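Local atomic coordinates of dehydroascorbate reductase (Chlamydomonas reinhardtii, PDB entry 5XFT), a protein that probably catalyses the glutathione-dependent reduction of dehydroascorbate to ascorbate, as a member of the glutathione S-transferase superfamily. Residues Q149-N152 / G153-S157; F23-R26 / V27-Y31. All coordinates share one frame; numbering follows the deposited sequence.

Contact 1. Residues Q149-N152 / G153-S157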
# COMPACT_ATOMS: atom_id res chain seq x y z
N GLN A 149 -7.98 -12.59 -10.62
CA GLN A 149 -8.73 -13.07 -9.48
C GLN A 149 -7.98 -12.94 -8.16
O GLN A 149 -8.60 -12.98 -7.10
CB GLN A 149 -9.13 -14.53 -9.70
CG GLN A 149 -10.27 -14.72 -10.69
CD GLN A 149 -11.60 -14.30 -10.11
OE1 GLN A 149 -11.86 -14.48 -8.92
NE2 GLN A 149 -12.46 -13.73 -10.95
N HIS A 150 -6.66 -12.77 -8.21
CA HIS A 150 -5.82 -12.73 -7.02
C HIS A 150 -4.91 -11.51 -7.05
O HIS A 150 -4.77 -10.84 -8.08
CB HIS A 150 -4.99 -14.01 -6.90
CG HIS A 150 -5.72 -15.24 -7.34
ND1 HIS A 150 -6.64 -15.88 -6.54
CD2 HIS A 150 -5.67 -15.94 -8.49
CE1 HIS A 150 -7.13 -16.93 -7.19
NE2 HIS A 150 -6.55 -16.99 -8.37
N LEU A 151 -4.27 -11.26 -5.92
CA LEU A 151 -3.46 -10.06 -5.76
C LEU A 151 -2.24 -10.09 -6.68
O LEU A 151 -1.62 -11.13 -6.89
CB LEU A 151 -3.00 -9.92 -4.31
CG LEU A 151 -4.06 -9.42 -3.33
CD1 LEU A 151 -3.41 -9.15 -1.98
CD2 LEU A 151 -4.73 -8.19 -3.88
N ASN A 152 -1.90 -8.92 -7.19
CA ASN A 152 -0.82 -8.70 -8.13
C ASN A 152 0.21 -7.77 -7.49
O ASN A 152 -0.06 -7.13 -6.47
CB ASN A 152 -1.39 -8.09 -9.41
CG ASN A 152 -0.45 -8.16 -10.57
OD1 ASN A 152 0.32 -9.10 -10.70
ND2 ASN A 152 -0.53 -7.19 -11.45
N GLY A 153 1.40 -7.71 -8.08
CA GLY A 153 2.37 -6.72 -7.63
C GLY A 153 1.83 -5.31 -7.75
O GLY A 153 2.10 -4.45 -6.90
N THR A 154 1.04 -5.06 -8.80
CA THR A 154 0.37 -3.78 -8.98
C THR A 154 -0.74 -3.58 -7.97
O THR A 154 -0.95 -2.47 -7.47
CB THR A 154 -0.16 -3.68 -10.41
OG1 THR A 154 0.95 -3.58 -11.32
CG2 THR A 154 -1.07 -2.48 -10.58
N ASP A 155 -1.48 -4.65 -7.64
CA ASP A 155 -2.44 -4.58 -6.55
C ASP A 155 -1.75 -4.22 -5.24
O ASP A 155 -2.23 -3.36 -4.48
CB ASP A 155 -3.16 -5.92 -6.40
CG ASP A 155 -4.12 -6.21 -7.53
OD1 ASP A 155 -4.83 -5.28 -7.96
OD2 ASP A 155 -4.15 -7.37 -7.98
N CYS A 156 -0.62 -4.87 -4.96
CA CYS A 156 0.09 -4.64 -3.71
C CYS A 156 0.62 -3.22 -3.62
O CYS A 156 0.66 -2.65 -2.53
CB CYS A 156 1.23 -5.65 -3.56
SG CYS A 156 0.68 -7.37 -3.38
N SER A 157 1.02 -2.63 -4.75
CA SER A 157 1.53 -1.27 -4.70
C SER A 157 0.41 -0.23 -4.70
O SER A 157 0.50 0.78 -4.00
CB SER A 157 2.47 -1.02 -5.88
OG SER A 157 2.88 0.34 -5.91

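Contact 2. Residues F23-R26 / V27-Y31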
# COMPACT_ATOMS: atom_id res chain seq x y z
N PHE A 23 3.38 1.73 2.28
CA PHE A 23 4.49 0.94 1.75
C PHE A 23 4.70 -0.34 2.56
O PHE A 23 4.87 -1.43 1.98
CB PHE A 23 5.75 1.81 1.72
CG PHE A 23 5.56 3.09 0.97
CD1 PHE A 23 5.79 3.15 -0.40
CD2 PHE A 23 5.11 4.24 1.61
CE1 PHE A 23 5.59 4.32 -1.11
CE2 PHE A 23 4.91 5.42 0.90
CZ PHE A 23 5.16 5.46 -0.46
N CYS A 24 4.68 -0.22 3.89
CA CYS A 24 4.52 -1.40 4.74
C CYS A 24 3.33 -2.21 4.28
O CYS A 24 3.41 -3.44 4.15
CB CYS A 24 4.30 -0.99 6.19
SG CYS A 24 5.60 -0.03 6.96
N HIS A 25 2.20 -1.54 4.03
CA HIS A 25 1.02 -2.25 3.56
C HIS A 25 1.32 -3.03 2.29
O HIS A 25 0.83 -4.15 2.11
CB HIS A 25 -0.13 -1.26 3.34
CG HIS A 25 -1.48 -1.90 3.27
ND1 HIS A 25 -2.62 -1.19 2.96
CD2 HIS A 25 -1.87 -3.17 3.47
CE1 HIS A 25 -3.66 -2.00 2.98
NE2 HIS A 25 -3.24 -3.22 3.28
N ARG A 26 2.13 -2.46 1.40
CA ARG A 26 2.45 -3.15 0.15
C ARG A 26 3.27 -4.42 0.41
O ARG A 26 2.97 -5.49 -0.14
CB ARG A 26 3.20 -2.22 -0.80
CG ARG A 26 4.03 -2.97 -1.85
CD ARG A 26 5.07 -2.07 -2.55
NE ARG A 26 5.29 -2.51 -3.92
CZ ARG A 26 6.26 -2.01 -4.68
NH1 ARG A 26 7.05 -1.06 -4.19
NH2 ARG A 26 6.44 -2.41 -5.93
N VAL A 27 4.28 -4.32 1.27
CA VAL A 27 5.06 -5.52 1.60
C VAL A 27 4.17 -6.58 2.25
O VAL A 27 4.22 -7.76 1.87
CB VAL A 27 6.25 -5.14 2.49
CG1 VAL A 27 6.92 -6.39 3.04
CG2 VAL A 27 7.24 -4.31 1.70
N LEU A 28 3.33 -6.17 3.21
CA LEU A 28 2.45 -7.11 3.89
C LEU A 28 1.50 -7.80 2.92
O LEU A 28 1.30 -9.03 2.99
CB LEU A 28 1.64 -6.38 4.96
CG LEU A 28 2.40 -5.71 6.10
CD1 LEU A 28 1.44 -4.95 6.96
CD2 LEU A 28 3.11 -6.76 6.89
N LEU A 29 0.88 -7.03 2.02
CA LEU A 29 0.02 -7.64 1.01
C LEU A 29 0.80 -8.59 0.12
O LEU A 29 0.28 -9.64 -0.28
CB LEU A 29 -0.67 -6.56 0.17
CG LEU A 29 -1.78 -5.75 0.85
CD1 LEU A 29 -2.26 -4.64 -0.03
CD2 LEU A 29 -2.93 -6.65 1.23
N ALA A 30 2.05 -8.26 -0.19
CA ALA A 30 2.88 -9.17 -0.98
C ALA A 30 3.08 -10.50 -0.26
O ALA A 30 2.97 -11.57 -0.87
CB ALA A 30 4.22 -8.52 -1.30
N TYR A 31 3.38 -10.46 1.04
CA TYR A 31 3.57 -11.70 1.79
C TYR A 31 2.27 -12.50 1.90
O TYR A 31 2.29 -13.73 1.80
CB TYR A 31 4.12 -11.39 3.18
CG TYR A 31 5.63 -11.33 3.22
CD1 TYR A 31 6.31 -10.23 2.72
CD2 TYR A 31 6.37 -12.39 3.73
CE1 TYR A 31 7.69 -10.18 2.74
CE2 TYR A 31 7.74 -12.35 3.75
CZ TYR A 31 8.41 -11.25 3.25
OH TYR A 31 9.78 -11.22 3.28

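Contact 1. Residues Q149-N152 / G153-S157
Asn152 and Asp155 meet where the loop after helix 118-138 runs into helix 153-173. Asn152 is the N-cap, and Asp155 lies three residues on, in the first turn. From there its carboxylate supplies, weakly, the half of a capping box that reaches back to the N-cap N-H: the backbone N of Asn152 lies 2.8 Å from OD2 of Asp155, its N-H aimed well to one side (N-H...O 123°). Aspartate suits this place because its short chain, with CG set beside its own backbone N (chi1 -71°), swings the carboxylate back toward the cap. Asn152 holds CG anti to its backbone N (chi1 -165°), and its side chain lies beside that of Thr154, pointing the same way. Were an alanine here, the polar group at the N-cap would be gone, and a gap would probably open beside Thr154. The helix proper opens with Cys156 N donating to Asn152 O over 2.8 Å. Gly153 begins the helix, and its backbone pairs with Leu91. Leu151 closes one flank, its CD2 lying 3.7 Å from Asp155 CB. OD2 also accepts from Gly147 N, while OD1 takes Phe146 N and Tyr187 OH. So many donors around a buried carboxylate, at the positive end of a helix, are likely to keep Asp155 ionised and the incoming loop tied to the first turn.

Contact 2. Residues F23-R26 / V27-Y31
His25 and Leu29 pack one turn apart on helix 22-33, the first helix of the thioredoxin-like domain found in glutathione S-transferases. Leu29 can be followed outward. Its CB rests 3.4 Å from His25 O, the same carbonyl that accepts Leu29 N. CG, brought round beside the backbone N (chi1 -72°), stays near that oxygen and also reaches CD2 of His25 at 3.7 Å. From there CD1 extends over one face of the imidazole, offset toward the rim; it is 4.0 Å from the ring centroid and 25° off the normal, a CH-pi contact. CD2, the other branch, comes up to His25 NE2 at 4.0 Å. A branched aliphatic chain suits this place because one methyl can lie over the ring face while the other passes near NE2, neither asking for a polar partner. Leu29 also packs against Cys156 and Pro160 of helix 153-173.

Histidine suits its place because it offers a face to Leu29 and a nitrogen to Tyr202. Its ND1 is hydrogen-bonded to Tyr202 OH, and Trp197 meets the ring obliquely; these neighbours probably restrict the rotation of the imidazole. With CG anti to its backbone N (chi1 -162°), His25 carries this ring out from the helix to meet them.

Val27, on the sheet side, packs on Ile7 and Pro61, where a compact branched residue fits the close approach of helix to strand. Arg26 lies partly exposed on another flank, and its NH1 is bonded to Ser75 OG. Four successive backbone bonds hold the turns, the first from Val27 N to Phe23 O at 3.0 Å; around the next carbonyl, Leu28 CG sits only 3.2 Å from Cys24 O.

Overall arrangement
Contacts 1 and 2 lie in different domains, with centres about 10 Å apart, and meet where the starting turn of helix 153-173 packs against helix 22-33. Cys156 makes the closest approaches between them: its O lies 3.1 Å from Arg26 CB and its SG 3.6 Å from Ala30 N, while Ser157 CB approaches Arg26 NE at 3.7 Å. Leu151 adds to the seam by touching Leu29 and Ala33. The N-terminal end of helix 22-33 carries Cys24, which with Cys21 matches a thioredoxin-type CxxC pattern, consistent with the redox centre of this family. The first turn of helix 153-173 therefore sits against the same helix whose start carries this pattern.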